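Tail component (Lactobacillus phage J-1, PDB 5LY8) probably binds cell-surface saccharides of its Lactobacillus host through this second carbohydrate-binding module of the phage distal tail protein. Local coordinates at residues F22-T36 with N48-A61. Sequence-based numbering, arbitrary orientation.
Sequences FNQTPTGVTLNNGVT and NVQSGPFGYANGIA. With MG (magnesium ion), chain C.
Gln50 grips Gly34 by both halves of its amide: OE1 accepts from Gly34 N at 2.8 Å, while NE2 donates to Gly34 O at 2.9 Å. The Gln50 chain is extended beyond CG (chi2 170°), which carries the amide across to the glycine. The first bond is tilted modestly from the Gln50 carbonyl plane, the second lies well above that of Gly34. Together they hold the amide against rotation, and OE1 has a further partner in Ser77. On one side of this pair Asn32 ND2 donates almost straight (172°) to Gly52 O at 3.0 Å, within its own amide plane, while its OD1 accepts from Ser77 N. On the other, Asn48 ND2 donates to Thr36 OG1, and Thr36 CG2 rests near the Gln50 amide. Side-chain amides thus join the segments directly, whereas strands 30-31 (antiparallel) and 49-50 (parallel) each pair with strand 73-81 in this all-beta, concanavalin-clan module. At the far end, a type I' turn from Ala57 to Ile60 presents Gly59 O to a magnesium ion at 2.3 Å, with the backbone oxygens of Asp21 and Gln227 as the other protein ligands. Asn23 OD1 accepts from a magnesium-bound water, and a second water bridges Phe22 O and Gly59 N. Inward from the metal, Ala61 CB sits over the Phe22 ring centre in a CH-pi contact. Phe22 and Tyr56 meet rim to rim, nearly parallel, and Pro26 CD lies over a face of Tyr56.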
ATOM      1  N   PHE A  22       2.012 -15.607   4.108  1.00 12.88           N
ATOM      2  CA  PHE A  22       1.805 -15.512   5.557  1.00 13.17           C
ATOM      3  C   PHE A  22       1.517 -16.853   6.219  1.00 15.72           C
ATOM      4  O   PHE A  22       1.131 -16.845   7.387  1.00 17.08           O
ATOM      5  CB  PHE A  22       0.749 -14.451   5.941  1.00 13.73           C
ATOM      6  CG  PHE A  22       1.146 -13.099   5.409  1.00 12.82           C
ATOM      7  CD1 PHE A  22       0.397 -12.476   4.430  1.00 13.40           C
ATOM      8  CD2 PHE A  22       2.298 -12.465   5.863  1.00 13.03           C
ATOM      9  CE1 PHE A  22       0.770 -11.222   3.936  1.00 14.36           C
ATOM     10  CE2 PHE A  22       2.663 -11.208   5.373  1.00 13.44           C
ATOM     11  CZ  PHE A  22       1.929 -10.626   4.378  1.00 12.35           C
ATOM     12  N   ASN A  23       1.754 -17.977   5.528  1.00 13.61           N
ATOM     13  CA  ASN A  23       1.570 -19.310   6.157  1.00 14.99           C
ATOM     14  C   ASN A  23       2.619 -19.530   7.265  1.00 23.47           C
ATOM     15  O   ASN A  23       2.404 -20.224   8.219  1.00 21.31           O
ATOM     16  CB  ASN A  23       1.610 -20.420   5.110  1.00 17.39           C
ATOM     17  CG  ASN A  23       0.367 -20.459   4.252  1.00 21.20           C
ATOM     18  OD1 ASN A  23      -0.650 -19.948   4.597  1.00 19.70           O
ATOM     19  ND2 ASN A  23       0.470 -21.096   3.136  1.00 25.48           N
ATOM     20  N   GLN A  24       3.768 -18.920   7.081  1.00 24.24           N
ATOM     21  CA  GLN A  24       4.873 -18.887   8.009  1.00 25.44           C
ATOM     22  C   GLN A  24       5.382 -17.443   8.086  1.00 26.44           C
ATOM     23  O   GLN A  24       5.140 -16.653   7.182  1.00 21.72           O
ATOM     24  CB  GLN A  24       6.039 -19.754   7.552  1.00 27.93           C
ATOM     25  CG  GLN A  24       6.854 -19.295   6.333  1.00 56.77           C
ATOM     26  CD  GLN A  24       6.259 -19.444   4.889  1.00 88.44           C
ATOM     27  OE1 GLN A  24       5.116 -19.945   4.782  1.00 86.86           O
ATOM     28  NE2 GLN A  24       7.129 -19.162   3.737  1.00 83.50           N
ATOM     29  N   THR A  25       6.089 -17.125   9.158  1.00 23.23           N
ATOM     30  CA  THR A  25       6.699 -15.823   9.341  1.00 22.25           C
ATOM     31  C   THR A  25       7.482 -15.411   8.083  1.00 21.19           C
ATOM     32  O   THR A  25       8.267 -16.165   7.566  1.00 19.07           O
ATOM     33  CB  THR A  25       7.664 -15.797  10.555  1.00 31.53           C
ATOM     34  OG1 THR A  25       6.943 -16.070  11.752  1.00 33.22           O
ATOM     35  CG2 THR A  25       8.291 -14.478  10.730  1.00 28.66           C
ATOM     36  N   PRO A  26       7.142 -14.237   7.559  1.00 16.38           N
ATOM     37  CA  PRO A  26       7.836 -13.766   6.356  1.00 15.89           C
ATOM     38  C   PRO A  26       9.354 -13.701   6.523  1.00 18.23           C
ATOM     39  O   PRO A  26       9.854 -13.357   7.598  1.00 18.21           O
ATOM     40  CB  PRO A  26       7.296 -12.358   6.189  1.00 16.32           C
ATOM     41  CG  PRO A  26       5.933 -12.416   6.782  1.00 18.42           C
ATOM     42  CD  PRO A  26       6.104 -13.289   7.988  1.00 16.53           C
ATOM     43  N   THR A  27      10.062 -14.020   5.449  1.00 16.68           N
ATOM     44  CA  THR A  27      11.513 -13.901   5.376  1.00 16.98           C
ATOM     45  C   THR A  27      11.828 -12.910   4.255  1.00 16.42           C
ATOM     46  O   THR A  27      10.976 -12.590   3.438  1.00 17.46           O
ATOM     47  CB  THR A  27      12.181 -15.268   5.116  1.00 24.05           C
ATOM     48  OG1 THR A  27      11.762 -15.748   3.839  1.00 22.83           O
ATOM     49  CG2 THR A  27      11.877 -16.296   6.200  1.00 24.35           C
ATOM     50  N   GLY A  28      13.063 -12.417   4.251  1.00 16.47           N
ATOM     51  CA  GLY A  28      13.545 -11.473   3.252  1.00 16.61           C
ATOM     52  C   GLY A  28      12.858 -10.135   3.353  1.00 18.26           C
ATOM     53  O   GLY A  28      12.679  -9.447   2.337  1.00 18.97           O
ATOM     54  N   VAL A  29      12.467  -9.765   4.578  1.00 14.79           N
ATOM     55  CA  VAL A  29      11.779  -8.505   4.855  1.00 13.72           C
ATOM     56  C   VAL A  29      12.348  -7.863   6.106  1.00 17.05           C
ATOM     57  O   VAL A  29      13.004  -8.537   6.926  1.00 18.94           O
ATOM     58  CB  VAL A  29      10.245  -8.678   5.016  1.00 15.89           C
ATOM     59  CG1 VAL A  29       9.596  -9.158   3.735  1.00 16.39           C
ATOM     60  CG2 VAL A  29       9.875  -9.566   6.206  1.00 16.32           C
ATOM     61  N   THR A  30      12.065  -6.559   6.287  1.00 15.40           N
ATOM     62  CA  THR A  30      12.447  -5.855   7.494  1.00 16.29           C
ATOM     63  C   THR A  30      11.229  -5.209   8.112  1.00 16.61           C
ATOM     64  O   THR A  30      10.329  -4.733   7.403  1.00 14.81           O
ATOM     65  CB  THR A  30      13.603  -4.902   7.264  1.00 23.11           C
ATOM     66  OG1 THR A  30      13.239  -3.999   6.246  1.00 20.87           O
ATOM     67  CG2 THR A  30      14.894  -5.622   6.891  1.00 25.08           C
ATOM     68  N   LEU A  31      11.198  -5.191   9.429  1.00 14.57           N
ATOM     69  CA  LEU A  31      10.089  -4.675  10.195  1.00 14.18           C
ATOM     70  C   LEU A  31      10.330  -3.285  10.681  1.00 14.72           C
ATOM     71  O   LEU A  31      11.416  -2.970  11.163  1.00 14.94           O
ATOM     72  CB  LEU A  31       9.840  -5.600  11.399  1.00 15.78           C
ATOM     73  CG  LEU A  31       9.522  -7.062  11.042  1.00 20.45           C
ATOM     74  CD1 LEU A  31       9.678  -7.990  12.263  1.00 21.85           C
ATOM     75  CD2 LEU A  31       8.152  -7.180  10.366  1.00 23.17           C
ATOM     76  N   ASN A  32       9.307  -2.426  10.564  1.00 12.90           N
ATOM     77  CA  ASN A  32       9.327  -1.099  11.155  1.00 12.91           C
ATOM     78  C   ASN A  32      10.532  -0.226  10.777  1.00 14.04           C
ATOM     79  O   ASN A  32      10.998   0.572  11.605  1.00 14.58           O
ATOM     80  CB  ASN A  32       9.170  -1.225  12.682  1.00 12.84           C
ATOM     81  CG  ASN A  32       7.855  -1.871  13.011  1.00 13.48           C
ATOM     82  OD1 ASN A  32       6.837  -1.560  12.378  1.00 13.82           O
ATOM     83  ND2 ASN A  32       7.822  -2.707  14.029  1.00 14.83           N
ATOM     84  N   ASN A  33      10.970  -0.294   9.513  1.00 13.03           N
ATOM     85  CA  ASN A  33      12.105   0.519   9.073  1.00 13.63           C
ATOM     86  C   ASN A  33      11.966   0.903   7.601  1.00 17.12           C
ATOM     87  O   ASN A  33      12.975   0.976   6.871  1.00 18.19           O
ATOM     88  CB  ASN A  33      13.423  -0.241   9.343  1.00 15.97           C
ATOM     89  CG  ASN A  33      13.634  -1.417   8.416  1.00 26.97           C
ATOM     90  OD1 ASN A  33      12.685  -1.952   7.823  1.00 20.98           O
ATOM     91  ND2 ASN A  33      14.890  -1.791   8.184  1.00 23.40           N
ATOM     92  N   GLY A  34      10.733   1.142   7.167  1.00 13.88           N
ATOM     93  CA  GLY A  34      10.476   1.496   5.784  1.00 13.05           C
ATOM     94  C   GLY A  34      10.136   2.951   5.581  1.00 13.29           C
ATOM     95  O   GLY A  34      10.506   3.813   6.381  1.00 13.10           O
ATOM     96  N   VAL A  35       9.407   3.216   4.504  1.00 11.16           N
ATOM     97  CA  VAL A  35       9.077   4.584   4.109  1.00 10.70           C
ATOM     98  C   VAL A  35       7.569   4.755   4.129  1.00 10.39           C
ATOM     99  O   VAL A  35       6.835   3.939   3.557  1.00 11.27           O
ATOM    100  CB  VAL A  35       9.612   4.903   2.691  1.00 12.90           C
ATOM    101  CG1 VAL A  35       9.428   6.379   2.370  1.00 13.16           C
ATOM    102  CG2 VAL A  35      11.079   4.492   2.524  1.00 13.32           C
ATOM    103  N   THR A  36       7.100   5.810   4.806  1.00 10.20           N
ATOM    104  CA  THR A  36       5.667   6.153   4.859  1.00 10.36           C
ATOM    105  C   THR A  36       5.397   7.397   4.041  1.00 10.50           C
ATOM    106  O   THR A  36       6.315   8.173   3.798  1.00 12.38           O
ATOM    107  CB  THR A  36       5.184   6.382   6.295  1.00 11.42           C
ATOM    108  OG1 THR A  36       5.822   7.556   6.837  1.00 12.89           O
ATOM    109  CG2 THR A  36       5.439   5.190   7.171  1.00 13.40           C
ATOM    110  N   ASN A  48       4.996  10.310  11.493  1.00 11.37           N
ATOM    111  CA  ASN A  48       4.484   8.941  11.413  1.00 11.56           C
ATOM    112  C   ASN A  48       5.416   7.979  12.153  1.00 13.39           C
ATOM    113  O   ASN A  48       6.643   8.109  12.044  1.00 13.85           O
ATOM    114  CB  ASN A  48       4.437   8.508   9.949  1.00 11.73           C
ATOM    115  CG  ASN A  48       3.557   9.373   9.080  1.00 11.21           C
ATOM    116  OD1 ASN A  48       2.579   9.962   9.561  1.00 11.43           O
ATOM    117  ND2 ASN A  48       3.886   9.446   7.788  1.00 11.93           N
ATOM    118  N   VAL A  49       4.851   6.981  12.823  1.00 11.99           N
ATOM    119  CA  VAL A  49       5.643   5.969  13.527  1.00 11.81           C
ATOM    120  C   VAL A  49       5.331   4.592  12.977  1.00 12.73           C
ATOM    121  O   VAL A  49       4.165   4.248  12.732  1.00 11.51           O
ATOM    122  CB  VAL A  49       5.444   6.055  15.060  1.00 13.90           C
ATOM    123  CG1 VAL A  49       6.204   4.925  15.776  1.00 14.27           C
ATOM    124  CG2 VAL A  49       5.940   7.408  15.582  1.00 14.44           C
ATOM    125  N   GLN A  50       6.387   3.798  12.802  1.00 11.75           N
ATOM    126  CA  GLN A  50       6.294   2.405  12.392  1.00 11.41           C
ATOM    127  C   GLN A  50       6.744   1.587  13.595  1.00 13.51           C
ATOM    128  O   GLN A  50       7.916   1.644  13.966  1.00 13.39           O
ATOM    129  CB  GLN A  50       7.230   2.127  11.204  1.00 11.87           C
ATOM    130  CG  GLN A  50       6.946   3.005   9.990  1.00 11.83           C
ATOM    131  CD  GLN A  50       8.011   2.901   8.936  1.00 12.23           C
ATOM    132  OE1 GLN A  50       8.250   1.838   8.364  1.00 12.15           O
ATOM    133  NE2 GLN A  50       8.676   4.016   8.654  1.00 13.03           N
ATOM    134  N   SER A  51       5.797   0.931  14.273  1.00 11.55           N
ATOM    135  CA  SER A  51       6.126   0.138  15.460  1.00 12.17           C
ATOM    136  C   SER A  51       5.107  -0.944  15.658  1.00 13.04           C
ATOM    137  O   SER A  51       3.982  -0.853  15.182  1.00 13.13           O
ATOM    138  CB  SER A  51       6.194   1.032  16.690  1.00 14.35           C
ATOM    139  OG  SER A  51       4.901   1.348  17.164  1.00 15.37           O
ATOM    140  N   GLY A  52       5.491  -1.925  16.444  1.00 13.59           N
ATOM    141  CA  GLY A  52       4.608  -3.015  16.802  1.00 13.78           C
ATOM    142  C   GLY A  52       4.697  -4.209  15.878  1.00 14.51           C
ATOM    143  O   GLY A  52       5.331  -4.169  14.828  1.00 14.99           O
ATOM    144  N   PRO A  53       4.043  -5.304  16.275  1.00 14.54           N
ATOM    145  CA  PRO A  53       4.152  -6.555  15.524  1.00 14.79           C
ATOM    146  C   PRO A  53       2.985  -6.825  14.579  1.00 14.74           C
ATOM    147  O   PRO A  53       1.937  -6.182  14.632  1.00 13.16           O
ATOM    148  CB  PRO A  53       4.128  -7.598  16.656  1.00 16.53           C
ATOM    149  CG  PRO A  53       3.177  -7.023  17.620  1.00 17.85           C
ATOM    150  CD  PRO A  53       3.344  -5.508  17.562  1.00 15.72           C
ATOM    151  N   PHE A  54       3.160  -7.863  13.771  1.00 14.34           N
ATOM    152  CA  PHE A  54       2.095  -8.525  13.041  1.00 13.41           C
ATOM    153  C   PHE A  54       1.929  -9.880  13.694  1.00 15.64           C
ATOM    154  O   PHE A  54       2.937 -10.547  13.954  1.00 16.79           O
ATOM    155  CB  PHE A  54       2.478  -8.799  11.588  1.00 14.00           C
ATOM    156  CG  PHE A  54       2.618  -7.572  10.729  1.00 13.42           C
ATOM    157  CD1 PHE A  54       1.531  -7.079  10.014  1.00 14.34           C
ATOM    158  CD2 PHE A  54       3.846  -6.932  10.602  1.00 13.68           C
ATOM    159  CE1 PHE A  54       1.665  -5.932   9.223  1.00 13.80           C
ATOM    160  CE2 PHE A  54       3.985  -5.798   9.810  1.00 13.65           C
ATOM    161  CZ  PHE A  54       2.898  -5.311   9.114  1.00 12.90           C
ATOM    162  N   GLY A  55       0.694 -10.301  13.889  1.00 13.81           N
ATOM    163  CA  GLY A  55       0.437 -11.676  14.310  1.00 14.72           C
ATOM    164  C   GLY A  55       0.030 -12.490  13.091  1.00 15.39           C
ATOM    165  O   GLY A  55      -0.667 -11.964  12.219  1.00 16.25           O
ATOM    166  N   TYR A  56       0.478 -13.753  12.967  1.00 15.44           N
ATOM    167  CA  TYR A  56       0.123 -14.563  11.805  1.00 15.56           C
ATOM    168  C   TYR A  56      -0.784 -15.711  12.189  1.00 17.41           C
ATOM    169  O   TYR A  56      -0.457 -16.458  13.111  1.00 18.17           O
ATOM    170  CB  TYR A  56       1.363 -15.082  11.081  1.00 16.80           C
ATOM    171  CG  TYR A  56       2.340 -13.985  10.763  1.00 15.08           C
ATOM    172  CD1 TYR A  56       2.095 -13.089   9.732  1.00 14.81           C
ATOM    173  CD2 TYR A  56       3.495 -13.808  11.525  1.00 15.46           C
ATOM    174  CE1 TYR A  56       2.951 -12.025   9.489  1.00 13.89           C
ATOM    175  CE2 TYR A  56       4.343 -12.731  11.309  1.00 15.46           C
ATOM    176  CZ  TYR A  56       4.071 -11.844  10.283  1.00 14.56           C
ATOM    177  OH  TYR A  56       4.926 -10.804  10.017  1.00 15.47           O
ATOM    178  N   ALA A  57      -1.929 -15.855  11.509  1.00 14.85           N
ATOM    179  CA  ALA A  57      -2.819 -16.999  11.716  1.00 13.41           C
ATOM    180  C   ALA A  57      -3.539 -17.294  10.423  1.00 12.72           C
ATOM    181  O   ALA A  57      -4.010 -16.377   9.765  1.00 12.56           O
ATOM    182  CB  ALA A  57      -3.829 -16.668  12.798  1.00 14.50           C
ATOM    183  N   ASN A  58      -3.682 -18.582  10.082  1.00 13.05           N
ATOM    184  CA  ASN A  58      -4.491 -19.002   8.945  1.00 13.78           C
ATOM    185  C   ASN A  58      -4.079 -18.398   7.609  1.00 13.53           C
ATOM    186  O   ASN A  58      -4.947 -18.146   6.777  1.00 14.68           O
ATOM    187  CB  ASN A  58      -5.967 -18.734   9.244  1.00 13.58           C
ATOM    188  CG  ASN A  58      -6.457 -19.643  10.329  1.00 13.69           C
ATOM    189  OD1 ASN A  58      -6.035 -20.784  10.395  1.00 16.27           O
ATOM    190  ND2 ASN A  58      -7.305 -19.155  11.245  1.00 14.52           N
ATOM    191  N   GLY A  59      -2.783 -18.140   7.430  1.00 12.52           N
ATOM    192  CA  GLY A  59      -2.297 -17.561   6.177  1.00 11.44           C
ATOM    193  C   GLY A  59      -2.596 -16.084   6.059  1.00 13.13           C
ATOM    194  O   GLY A  59      -2.676 -15.535   4.948  1.00 12.98           O
ATOM    195  N   ILE A  60      -2.756 -15.419   7.213  1.00 12.10           N
ATOM    196  CA  ILE A  60      -3.143 -14.019   7.275  1.00 11.43           C
ATOM    197  C   ILE A  60      -2.299 -13.268   8.305  1.00 12.56           C
ATOM    198  O   ILE A  60      -2.041 -13.780   9.400  1.00 12.51           O
ATOM    199  CB  ILE A  60      -4.640 -13.931   7.639  1.00 13.08           C
ATOM    200  CG1 ILE A  60      -5.532 -14.628   6.582  1.00 13.34           C
ATOM    201  CG2 ILE A  60      -5.050 -12.448   7.845  1.00 12.84           C
ATOM    202  CD1 ILE A  60      -7.024 -14.929   7.104  1.00 16.67           C
ATOM    203  N   ALA A  61      -1.860 -12.059   7.935  1.00 11.73           N
ATOM    204  CA  ALA A  61      -1.149 -11.163   8.837  1.00 11.55           C
ATOM    205  C   ALA A  61      -2.136 -10.186   9.463  1.00 13.06           C
ATOM    206  O   ALA A  61      -2.912  -9.518   8.743  1.00 13.04           O
ATOM    207  CB  ALA A  61      -0.054 -10.417   8.101  1.00 12.99           C
TER
HETATM  208 MG    MG C 302      -2.250 -16.008   2.732  1.00 14.16          MG
HETATM  209  O   HOH W   1      -0.509 -18.052   9.252  1.00 15.64           O
HETATM  210  O   HOH W   2      -2.136 -18.494   2.756  1.00 20.69           O
HETATM  211  O   HOH W   3       8.093   7.328   8.233  1.00 27.51           O
HETATM  212  O   HOH W   4      -4.561 -16.714   2.401  1.00 19.12           O
HETATM  213  O   HOH W   5      -2.026 -16.266   0.326  1.00 14.02           O